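Local coordinates for protein ATP-dependent DNA helicase (Mycobacterium smegmatis, PDB 5V9X) that acts as an ATP-dependent helicase that tracks 3'-to-5' along single-stranded DNA and unwinds RNA:DNA hybrids, at residues G202-L207 / A465-A470; E639-D644 / Q667-Q672. One frame throughout, in Å; residues are numbered along the deposited sequence.

Contact 1: G202-L207 / A465-A470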
loop_
_atom_site.group_PDB
_atom_site.type_symbol
_atom_site.label_atom_id
_atom_site.label_comp_id
_atom_site.label_asym_id
_atom_site.label_seq_id
_atom_site.Cartn_x
_atom_site.Cartn_y
_atom_site.Cartn_z
ATOM N N GLY A 202 -1.929 6.875 7.212
ATOM C CA GLY A 202 -0.883 7.741 7.738
ATOM C C GLY A 202 -1.421 9.046 8.285
ATOM O O GLY A 202 -0.912 9.570 9.280
ATOM N N ALA A 203 -2.451 9.594 7.635
ATOM C CA ALA A 203 -3.131 10.760 8.189
ATOM C C ALA A 203 -3.738 10.427 9.544
ATOM O O ALA A 203 -3.656 11.221 10.490
ATOM C CB ALA A 203 -4.205 11.254 7.224
ATOM N N HIS A 204 -4.349 9.247 9.648
ATOM C CA HIS A 204 -4.750 8.701 10.939
ATOM C C HIS A 204 -3.565 8.659 11.897
ATOM O O HIS A 204 -3.670 9.072 13.058
ATOM C CB HIS A 204 -5.337 7.305 10.718
ATOM C CG HIS A 204 -6.171 6.795 11.851
ATOM N ND1 HIS A 204 -5.639 6.083 12.905
ATOM C CD2 HIS A 204 -7.504 6.855 12.071
ATOM C CE1 HIS A 204 -6.609 5.743 13.735
ATOM N NE2 HIS A 204 -7.751 6.200 13.253
ATOM N N LEU A 205 -2.416 8.173 11.414
ATOM C CA LEU A 205 -1.213 8.135 12.241
ATOM C C LEU A 205 -0.692 9.539 12.534
ATOM O O LEU A 205 -0.199 9.805 13.637
ATOM C CB LEU A 205 -0.135 7.294 11.556
ATOM C CG LEU A 205 1.276 7.298 12.156
ATOM C CD1 LEU A 205 1.254 6.940 13.639
ATOM C CD2 LEU A 205 2.183 6.339 11.386
ATOM N N ALA A 206 -0.794 10.449 11.560
ATOM C CA ALA A 206 -0.316 11.811 11.767
ATOM C C ALA A 206 -1.061 12.494 12.909
ATOM O O ALA A 206 -0.465 13.247 13.687
ATOM C CB ALA A 206 -0.456 12.619 10.478
ATOM N N LEU A 207 -2.365 12.238 13.030
ATOM C CA LEU A 207 -3.143 12.854 14.099
ATOM C C LEU A 207 -2.898 12.172 15.440
ATOM O O LEU A 207 -2.851 12.844 16.477
ATOM C CB LEU A 207 -4.630 12.833 13.749
ATOM C CG LEU A 207 -5.063 13.806 12.652
ATOM C CD1 LEU A 207 -6.558 13.707 12.406
ATOM C CD2 LEU A 207 -4.671 15.230 13.017
ATOM N N ALA A 465 -12.806 13.634 11.417
ATOM C CA ALA A 465 -14.031 13.380 12.169
ATOM C C ALA A 465 -13.862 12.211 13.131
ATOM O O ALA A 465 -14.348 12.258 14.269
ATOM C CB ALA A 465 -15.191 13.119 11.208
ATOM N N GLN A 466 -13.168 11.157 12.700
ATOM C CA GLN A 466 -12.963 10.001 13.567
ATOM C C GLN A 466 -12.128 10.374 14.787
ATOM O O GLN A 466 -12.498 10.057 15.925
ATOM C CB GLN A 466 -12.303 8.865 12.784
ATOM C CG GLN A 466 -12.007 7.633 13.625
ATOM C CD GLN A 466 -11.395 6.503 12.821
ATOM O OE1 GLN A 466 -10.447 5.853 13.264
ATOM N NE2 GLN A 466 -11.942 6.257 11.634
ATOM N N HIS A 467 -10.996 11.052 14.571
ATOM C CA HIS A 467 -10.178 11.499 15.694
ATOM C C HIS A 467 -10.951 12.461 16.586
ATOM O O HIS A 467 -10.782 12.452 17.810
ATOM C CB HIS A 467 -8.893 12.155 15.186
ATOM C CG HIS A 467 -7.781 11.188 14.922
ATOM N ND1 HIS A 467 -6.777 10.941 15.833
ATOM C CD2 HIS A 467 -7.514 10.405 13.850
ATOM C CE1 HIS A 467 -5.941 10.046 15.336
ATOM N NE2 HIS A 467 -6.366 9.705 14.132
ATOM N N THR A 468 -11.812 13.291 15.991
ATOM C CA THR A 468 -12.565 14.265 16.775
ATOM C C THR A 468 -13.481 13.576 17.778
ATOM O O THR A 468 -13.636 14.045 18.912
ATOM C CB THR A 468 -13.369 15.177 15.849
ATOM O OG1 THR A 468 -12.481 15.851 14.948
ATOM C CG2 THR A 468 -14.128 16.212 16.656
ATOM N N VAL A 469 -14.096 12.459 17.385
ATOM C CA VAL A 469 -14.869 11.676 18.342
ATOM C C VAL A 469 -13.949 11.067 19.392
ATOM O O VAL A 469 -14.294 11.003 20.578
ATOM C CB VAL A 469 -15.692 10.594 17.615
ATOM C CG1 VAL A 469 -16.466 9.745 18.617
ATOM C CG2 VAL A 469 -16.637 11.230 16.609
ATOM N N ALA A 470 -12.757 10.632 18.978
ATOM C CA ALA A 470 -11.864 9.914 19.879
ATOM C C ALA A 470 -11.157 10.846 20.855
ATOM O O ALA A 470 -10.983 10.497 22.028
ATOM C CB ALA A 470 -10.837 9.123 19.071
#
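His467 reaches from helix 461-471 to the flank of helix 200-213, between Leu207 and His204. The short axes of segments 202-207 and 465-470 run 10.6 Å apart at 34°, and side chains span this gap. Starting at its base, His467 CB meets Leu207 CD1 at 3.9 Å, and CG and CD2 lie against the same methyl. Farther out, one face of the imidazole, ND1 and CE1 included, rests on Leu207 CB, a CH-pi contact with CB 3.4 Å from the ring centroid; CE1 also approaches His204 O. At the tip, His467 NE2 makes a weak, bent hydrogen bond to His204 O (3.0 Å), a carbonyl that Ser208 OG also engages. The same edge of His467 points into the face of His204, edge-to-face with the planes at 60°, its NE2 standing 3.6 Å above the middle of that ring. With CG anti to the backbone N (chi1 -162°), His204 in turn swings its NE2 to Gln466 OE1, 2.7 Å away. The oxygen lies near the imidazole plane, although the donor stands well above the plane of the amide. Gln466 NE2 donates to Arg786 O and Gly547 O, and Phe171 meets both histidines. This buried seam joins the first RecA-like helicase domain to the region assigned to the Lhr winged helix. Its chemistry is consistent with a proton on His204 NE2 and, less securely, on His467 NE2.

Contact 2: E639-D644 / Q667-Q672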
loop_
_atom_site.group_PDB
_atom_site.type_symbol
_atom_site.label_atom_id
_atom_site.label_comp_id
_atom_site.label_asym_id
_atom_site.label_seq_id
_atom_site.Cartn_x
_atom_site.Cartn_y
_atom_site.Cartn_z
ATOM N N GLU A 639 10.226 0.558 -27.165
ATOM C CA GLU A 639 11.654 0.378 -27.413
ATOM C C GLU A 639 11.970 -1.052 -27.832
ATOM O O GLU A 639 12.603 -1.281 -28.870
ATOM C CB GLU A 639 12.462 0.758 -26.172
ATOM C CG GLU A 639 13.960 0.542 -26.343
ATOM C CD GLU A 639 14.779 1.163 -25.230
ATOM O OE1 GLU A 639 15.328 0.409 -24.402
ATOM O OE2 GLU A 639 14.874 2.407 -25.186
ATOM N N LEU A 640 11.534 -2.032 -27.038
ATOM C CA LEU A 640 11.902 -3.415 -27.313
ATOM C C LEU A 640 11.160 -3.994 -28.512
ATOM O O LEU A 640 11.637 -4.968 -29.105
ATOM C CB LEU A 640 11.669 -4.281 -26.075
ATOM C CG LEU A 640 12.800 -4.227 -25.039
ATOM C CD1 LEU A 640 12.741 -2.957 -24.194
ATOM C CD2 LEU A 640 12.797 -5.465 -24.159
ATOM N N ALA A 641 10.022 -3.420 -28.894
ATOM C CA ALA A 641 9.330 -3.847 -30.104
ATOM C C ALA A 641 9.970 -3.299 -31.375
ATOM O O ALA A 641 9.351 -3.371 -32.442
ATOM C CB ALA A 641 7.856 -3.434 -30.051
ATOM N N SER A 642 11.188 -2.760 -31.291
ATOM C CA SER A 642 11.863 -2.208 -32.458
ATOM C C SER A 642 13.341 -2.585 -32.481
ATOM O O SER A 642 14.172 -1.819 -32.981
ATOM C CB SER A 642 11.712 -0.687 -32.505
ATOM O OG SER A 642 12.261 -0.087 -31.346
ATOM N N LEU A 643 13.687 -3.754 -31.953
ATOM C CA LEU A 643 15.074 -4.181 -31.835
ATOM C C LEU A 643 15.277 -5.481 -32.596
ATOM O O LEU A 643 14.457 -6.399 -32.492
ATOM C CB LEU A 643 15.471 -4.382 -30.369
ATOM C CG LEU A 643 15.363 -3.192 -29.418
ATOM C CD1 LEU A 643 15.695 -3.625 -27.999
ATOM C CD2 LEU A 643 16.275 -2.060 -29.862
ATOM N N ASP A 644 16.372 -5.557 -33.350
ATOM C CA ASP A 644 16.812 -6.839 -33.872
ATOM C C ASP A 644 17.037 -7.801 -32.710
ATOM O O ASP A 644 17.273 -7.391 -31.571
ATOM C CB ASP A 644 18.089 -6.681 -34.700
ATOM C CG ASP A 644 19.214 -6.006 -33.928
ATOM O OD1 ASP A 644 18.977 -5.546 -32.791
ATOM O OD2 ASP A 644 20.341 -5.936 -34.463
ATOM N N GLN A 667 7.903 -12.775 -29.107
ATOM C CA GLN A 667 6.728 -13.254 -29.826
ATOM C C GLN A 667 5.508 -12.395 -29.523
ATOM O O GLN A 667 4.714 -12.089 -30.422
ATOM C CB GLN A 667 6.454 -14.713 -29.470
ATOM C CG GLN A 667 5.350 -15.336 -30.295
ATOM C CD GLN A 667 4.658 -16.471 -29.577
ATOM O OE1 GLN A 667 5.007 -16.813 -28.447
ATOM N NE2 GLN A 667 3.661 -17.060 -30.228
ATOM N N LEU A 668 5.342 -11.997 -28.260
ATOM C CA LEU A 668 4.205 -11.161 -27.881
ATOM C C LEU A 668 4.209 -9.848 -28.651
ATOM O O LEU A 668 3.189 -9.443 -29.219
ATOM C CB LEU A 668 4.230 -10.901 -26.375
ATOM C CG LEU A 668 3.229 -9.884 -25.829
ATOM C CD1 LEU A 668 1.803 -10.364 -26.032
ATOM C CD2 LEU A 668 3.503 -9.616 -24.362
ATOM N N LEU A 669 5.357 -9.169 -28.685
ATOM C CA LEU A 669 5.431 -7.881 -29.366
ATOM C C LEU A 669 5.338 -8.047 -30.876
ATOM O O LEU A 669 4.724 -7.220 -31.559
ATOM C CB LEU A 669 6.718 -7.161 -28.973
ATOM C CG LEU A 669 6.819 -6.878 -27.475
ATOM C CD1 LEU A 669 8.164 -6.267 -27.123
ATOM C CD2 LEU A 669 5.680 -5.973 -27.034
ATOM N N ARG A 670 5.940 -9.108 -31.416
ATOM C CA ARG A 670 5.811 -9.385 -32.844
ATOM C C ARG A 670 4.350 -9.570 -33.233
ATOM O O ARG A 670 3.863 -8.935 -34.175
ATOM C CB ARG A 670 6.632 -10.622 -33.217
ATOM C CG ARG A 670 6.500 -11.024 -34.677
ATOM C CD ARG A 670 7.409 -12.187 -35.042
ATOM N NE ARG A 670 7.194 -13.359 -34.198
ATOM C CZ ARG A 670 6.153 -14.180 -34.302
ATOM N NH1 ARG A 670 5.213 -13.956 -35.208
ATOM N NH2 ARG A 670 6.049 -15.224 -33.491
ATOM N N GLU A 671 3.629 -10.429 -32.504
ATOM C CA GLU A 671 2.225 -10.676 -32.821
ATOM C C GLU A 671 1.384 -9.417 -32.654
ATOM O O GLU A 671 0.478 -9.159 -33.455
ATOM C CB GLU A 671 1.673 -11.797 -31.944
ATOM C CG GLU A 671 2.236 -13.173 -32.241
ATOM C CD GLU A 671 1.551 -14.254 -31.430
ATOM O OE1 GLU A 671 0.328 -14.141 -31.201
ATOM O OE2 GLU A 671 2.235 -15.210 -31.012
ATOM N N GLN A 672 1.653 -8.630 -31.609
ATOM C CA GLN A 672 0.943 -7.366 -31.448
ATOM C C GLN A 672 1.266 -6.415 -32.592
ATOM O O GLN A 672 0.388 -5.691 -33.076
ATOM C CB GLN A 672 1.294 -6.724 -30.107
ATOM C CG GLN A 672 0.517 -5.450 -29.824
ATOM C CD GLN A 672 -0.975 -5.698 -29.728
ATOM O OE1 GLN A 672 -1.409 -6.731 -29.224
ATOM N NE2 GLN A 672 -1.766 -4.754 -30.220
#
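Ala641 and Leu669 bring the two backbones nearest, their CA atoms 5.7 Å apart, where helix 627-640 ends against the side of helix 661-676. The motif is a helix end turning into the next helix: Ala641 is the first residue to leave helical geometry, Leu640 and Ala641 take angles close to those of a type I turn, and Asp644 is the N-cap of helix 645-653, its OD1 accepting from Ala647 N. Segment 667-672 is helical throughout. Helix 645-653 and strand 657-659, the latter an edge strand of the second RecA-like sheet within this chain, lie between the two segments in sequence.

Leu669 carries the meeting. Its CG lies anti to its own carbonyl carbon (chi1 -61°) and CD1 continues outward in an extended chain, which brings Leu669 CD1 over the backbone of the turn, 3.8 Å from Ala641 N and 4.0 Å from Leu640 C. Leu640 CB flanks Leu669 CD1 at 4.2 Å. Nearer the root, Leu669 CB faces Ala641 CB at 4.0 Å. No hydrogen bond crosses the interface. The side chain of Leu640 also touches Phe648 and Arg651, while Ala641 touches Val679. Polar neighbours on helix 661-676 turn elsewhere: Glu671 forms a salt bridge with Arg433, and Gln672 OE1 accepts from Phe866 N. The turn itself is closed by Glu639 O, which accepts from Ser642 OG (2.8 Å) and Ser642 N (3.2 Å), both arriving from the same face of its carbonyl plane.

How the contacts relate
Contact 1 and contact 2 share no helices and lie on opposite sides of the chain's centre, their own centres about 50 Å apart. All four touching residues of 202-207 / 465-470 are buried, and it joins parts distant in sequence, the first RecA-like domain and the winged-helix region. Contact 2 is local by comparison, its segments separated by 22 residues; it is buried too, but with a partly exposed edge at Ala641. The chemistry differs accordingly. Contact 1 combines directional bonds of imidazoles, an amide and a main-chain carbonyl with Leu207 against a ring face, whereas contact 2 is van der Waals contact of a leucine with side chains and backbone, without a hydrogen bond across.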